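Local coordinates for chromosome replication initiation protein (Geobacillus kaustophilus hta426, PDB 2VN2), which probably acts in primosome assembly at the start of DNA replication as the DnaD protein, here represented by its N-terminal domain, at the interface of chains A and B. Coordinates in Å, arbitrary orientation; residue numbers count along the deposited sequence, not the author numbering. Chains: chain A/B, Chromosome replication initiation protein.

Contact 1: the interface of chains A and B. Residues chain A 110-111, 114, 120; chain B 2, 5, 9.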
# COMPACT_ATOMS: atom_id res chain seq x y z
N LEU A 110 -3.44 19.23 -9.74
CA LEU A 110 -4.16 19.34 -8.50
C LEU A 110 -4.27 20.77 -8.03
O LEU A 110 -5.27 21.13 -7.42
CB LEU A 110 -3.53 18.53 -7.36
CG LEU A 110 -3.51 17.01 -7.54
CD1 LEU A 110 -2.55 16.29 -6.59
CD2 LEU A 110 -4.87 16.46 -7.37
N TYR A 111 -3.21 21.51 -8.22
CA TYR A 111 -3.14 22.89 -7.85
C TYR A 111 -4.13 23.82 -8.60
O TYR A 111 -4.75 24.68 -8.05
CB TYR A 111 -1.75 23.42 -8.09
CG TYR A 111 -1.44 24.30 -6.96
CD1 TYR A 111 -1.34 23.74 -5.69
CD2 TYR A 111 -1.36 25.69 -7.10
CE1 TYR A 111 -1.10 24.49 -4.57
CE2 TYR A 111 -1.12 26.49 -5.96
CZ TYR A 111 -0.97 25.86 -4.67
OH TYR A 111 -0.72 26.55 -3.42
N ALA A 114 -7.70 23.00 -7.58
CA ALA A 114 -8.00 23.53 -6.26
C ALA A 114 -8.47 25.02 -6.39
O ALA A 114 -9.48 25.41 -5.78
CB ALA A 114 -6.75 23.44 -5.35
N LEU A 120 -8.53 27.15 -2.42
CA LEU A 120 -7.41 27.84 -1.84
C LEU A 120 -7.71 29.04 -0.87
O LEU A 120 -6.75 29.42 -0.17
CB LEU A 120 -6.45 28.21 -2.99
CG LEU A 120 -5.75 27.03 -3.72
CD1 LEU A 120 -4.78 27.62 -4.64
CD2 LEU A 120 -4.99 26.12 -2.77
N GLU B 2 0.06 26.35 -0.11
CA GLU B 2 -0.83 26.34 1.09
C GLU B 2 -0.90 24.95 1.73
O GLU B 2 -1.14 23.94 1.05
CB GLU B 2 -2.25 26.72 0.75
CG GLU B 2 -3.06 27.04 2.01
CD GLU B 2 -4.42 26.36 2.04
OE1 GLU B 2 -4.53 25.30 1.40
OE2 GLU B 2 -5.39 26.87 2.68
N LYS B 5 -3.97 22.21 2.15
CA LYS B 5 -4.24 21.55 0.82
C LYS B 5 -3.24 20.42 0.52
O LYS B 5 -3.65 19.34 0.14
CB LYS B 5 -4.32 22.53 -0.40
CG LYS B 5 -5.30 21.97 -1.58
CD LYS B 5 -6.81 22.31 -1.33
CE LYS B 5 -7.74 21.14 -1.72
NZ LYS B 5 -9.03 21.09 -0.93
N TRP B 9 -3.74 16.22 0.27
CA TRP B 9 -3.26 15.44 -0.86
C TRP B 9 -2.44 14.29 -0.36
O TRP B 9 -2.61 13.20 -0.85
CB TRP B 9 -2.43 16.26 -1.84
CG TRP B 9 -3.20 17.35 -2.61
CD1 TRP B 9 -4.56 17.37 -2.91
CD2 TRP B 9 -2.64 18.57 -3.15
NE1 TRP B 9 -4.84 18.48 -3.60
CE2 TRP B 9 -3.70 19.25 -3.77
CE3 TRP B 9 -1.36 19.10 -3.22
CZ2 TRP B 9 -3.53 20.48 -4.39
CZ3 TRP B 9 -1.17 20.32 -3.88
CH2 TRP B 9 -2.26 21.01 -4.42
O HOH W 1 -7.14 19.48 -5.69
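B:Trp9 has its CG beside the backbone N, anti to its own carbonyl carbon (chi1 -67°), which turns one face of the indole toward A:Leu110. A:Leu110 has the same kind of first torsion (chi1 -64°), which carries its CD1 along the indole toward CG and CD2 of B:Trp9. The two side chains run antiparallel alongside each other. CB of A:Leu110 sits over the indole face, 3.9 Å from the centroid of the B:Trp9 six-membered ring, in a CH-pi contact. The backbone O of B:Lys5 lies over the opposite face, near the rim. At the indole edge the phenol of A:Tyr111 meets it edge to edge, the two side chains nearly perpendicular. The closest approach there is doubtful, but CE1 of A:Tyr111 is 3.7 Å from CH2 of B:Trp9. Water 1 adds a polar link. It lies 3.0 Å from the backbone O of A:Leu110 and 3.3 Å from the indole NE1 of B:Trp9. Nearer the chain end, B:Glu2 N makes a weak hydrogen bond of 3.4 Å to the phenol OH of A:Tyr111. Within chain B, the backbone N of B:Lys5 donates to the carboxylate OE1 of B:Glu2 at 3.2 Å, from above the carboxylate plane. This bond lies at the start of the helix. The site pairs helix 3-10 of chain B with the last helix, 100-116, of chain A, and A:Leu120 in the tail beyond it adds buried surface.

Contact 2: the interface of chains A and B. Residues chain A 17, 35-36, 39; chain B 17, 22, 35-36, 39.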
# COMPACT_ATOMS: atom_id res chain seq x y z
N VAL A 17 -0.97 2.07 -4.76
CA VAL A 17 -1.28 2.92 -5.87
C VAL A 17 -2.00 4.18 -5.35
O VAL A 17 -3.15 4.11 -4.91
CB VAL A 17 -2.20 2.20 -6.81
CG1 VAL A 17 -2.73 3.11 -7.91
CG2 VAL A 17 -1.40 1.03 -7.48
N LEU A 35 -0.72 3.37 -17.26
CA LEU A 35 -0.82 3.28 -15.80
C LEU A 35 -0.22 1.92 -15.31
O LEU A 35 0.78 1.89 -14.54
CB LEU A 35 -2.25 3.56 -15.29
CG LEU A 35 -2.22 3.56 -13.77
CD1 LEU A 35 -1.65 4.88 -13.20
CD2 LEU A 35 -3.63 3.45 -13.30
N VAL A 36 -0.76 0.79 -15.81
CA VAL A 36 -0.26 -0.50 -15.42
C VAL A 36 1.26 -0.58 -15.73
O VAL A 36 2.01 -1.19 -14.98
CB VAL A 36 -1.07 -1.63 -16.07
CG1 VAL A 36 -0.50 -3.11 -15.58
CG2 VAL A 36 -2.55 -1.48 -15.74
N LEU A 39 3.01 0.92 -12.90
CA LEU A 39 2.90 -0.06 -11.71
C LEU A 39 3.90 -1.09 -11.93
O LEU A 39 4.63 -1.38 -10.99
CB LEU A 39 1.52 -0.77 -11.63
CG LEU A 39 0.38 0.04 -10.94
CD1 LEU A 39 0.51 1.60 -10.91
CD2 LEU A 39 -1.10 -0.40 -11.31
N VAL B 17 -2.23 -2.99 -4.35
CA VAL B 17 -2.36 -3.90 -5.44
C VAL B 17 -1.41 -5.05 -5.07
O VAL B 17 -0.21 -4.89 -5.24
CB VAL B 17 -1.95 -3.18 -6.82
CG1 VAL B 17 -1.85 -4.17 -8.02
CG2 VAL B 17 -3.03 -2.20 -7.18
N LEU B 22 -0.52 -8.14 -9.79
CA LEU B 22 0.27 -7.47 -10.87
C LEU B 22 1.04 -8.49 -11.73
O LEU B 22 1.08 -8.39 -12.96
CB LEU B 22 1.29 -6.61 -10.22
CG LEU B 22 1.76 -5.41 -11.00
CD1 LEU B 22 0.59 -4.68 -11.75
CD2 LEU B 22 2.58 -4.47 -10.03
N LEU B 35 -7.73 -4.78 -15.39
CA LEU B 35 -6.96 -4.49 -14.19
C LEU B 35 -7.27 -3.08 -13.58
O LEU B 35 -7.76 -2.97 -12.40
CB LEU B 35 -5.43 -4.74 -14.38
CG LEU B 35 -4.58 -4.55 -13.12
CD1 LEU B 35 -5.06 -5.65 -12.05
CD2 LEU B 35 -3.09 -4.77 -13.39
N VAL B 36 -7.13 -2.00 -14.39
CA VAL B 36 -7.47 -0.65 -13.91
C VAL B 36 -8.90 -0.48 -13.47
O VAL B 36 -9.23 0.11 -12.40
CB VAL B 36 -7.03 0.47 -14.89
CG1 VAL B 36 -7.48 1.76 -14.30
CG2 VAL B 36 -5.57 0.40 -15.04
N LEU B 39 -9.14 -1.66 -10.14
CA LEU B 39 -8.61 -0.68 -9.16
C LEU B 39 -9.62 0.42 -8.89
O LEU B 39 -9.76 0.85 -7.80
CB LEU B 39 -7.24 -0.05 -9.66
CG LEU B 39 -6.10 -1.07 -10.07
CD1 LEU B 39 -4.71 -0.38 -10.23
CD2 LEU B 39 -6.02 -2.25 -9.09
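A:Leu39 offers a flat group to B:Leu22, its backbone carbonyl: CD2 of B:Leu22 lies over one face of it, 3.8 Å from the A:Leu39 O. This patch belongs to the DnaD N-terminal domain, a winged-helix type domain, and is part of a two-fold symmetric interface. The neighbouring methyl, CD1 of B:Leu22, packs on CB of A:Leu39. The other contacts described join aliphatic branches, most of them from helix 32-45 of chain A and helix 32-46 of chain B. The two Leu39 side chains meet end on, with CD2 of A:Leu39 3.8 Å from CD1 of B:Leu39. Each chain presents its more extended methyl here. Beside them, A:Val36 and B:Val36 lie side by side, pointing opposite ways. Their CG2 methyls, each anti to its own carbonyl carbon, meet at 3.6 Å between A:Val36 and B:Val36. Leu35 of each chain flanks this pair. CD2 of B:Leu35 touches CG1 of A:Val36 at 3.8 Å, and CD2 of A:Leu35 touches CG2 of B:Val36 at 4.0 Å. Each leucine passes its valine at a slant. On the strand side of the patch, where strand 14-18 of each chain contributes, the CG2 methyls of A:Val17 and B:Val17 come together at 3.6 Å.

The C-alpha centres of contact 1 and contact 2 are about 25 Å apart. They share no residue, but in chain B strand 14-18 of contact 2 is the next element after helix 3-10 of contact 1, past a short linker. The N-terminal segment therefore spans from the two-fold centre to the last helix of the partner. Symmetry gives contact 1 a twin with the chains exchanged, while contact 2 includes like-with-like pairs of Val17, Val36 and Leu39, which should lie near the axis. Together they suggest a dimer joined at its centre and at both outer arms. The deposited assembly holds four copies, so this pair may be one unit of a larger oligomer.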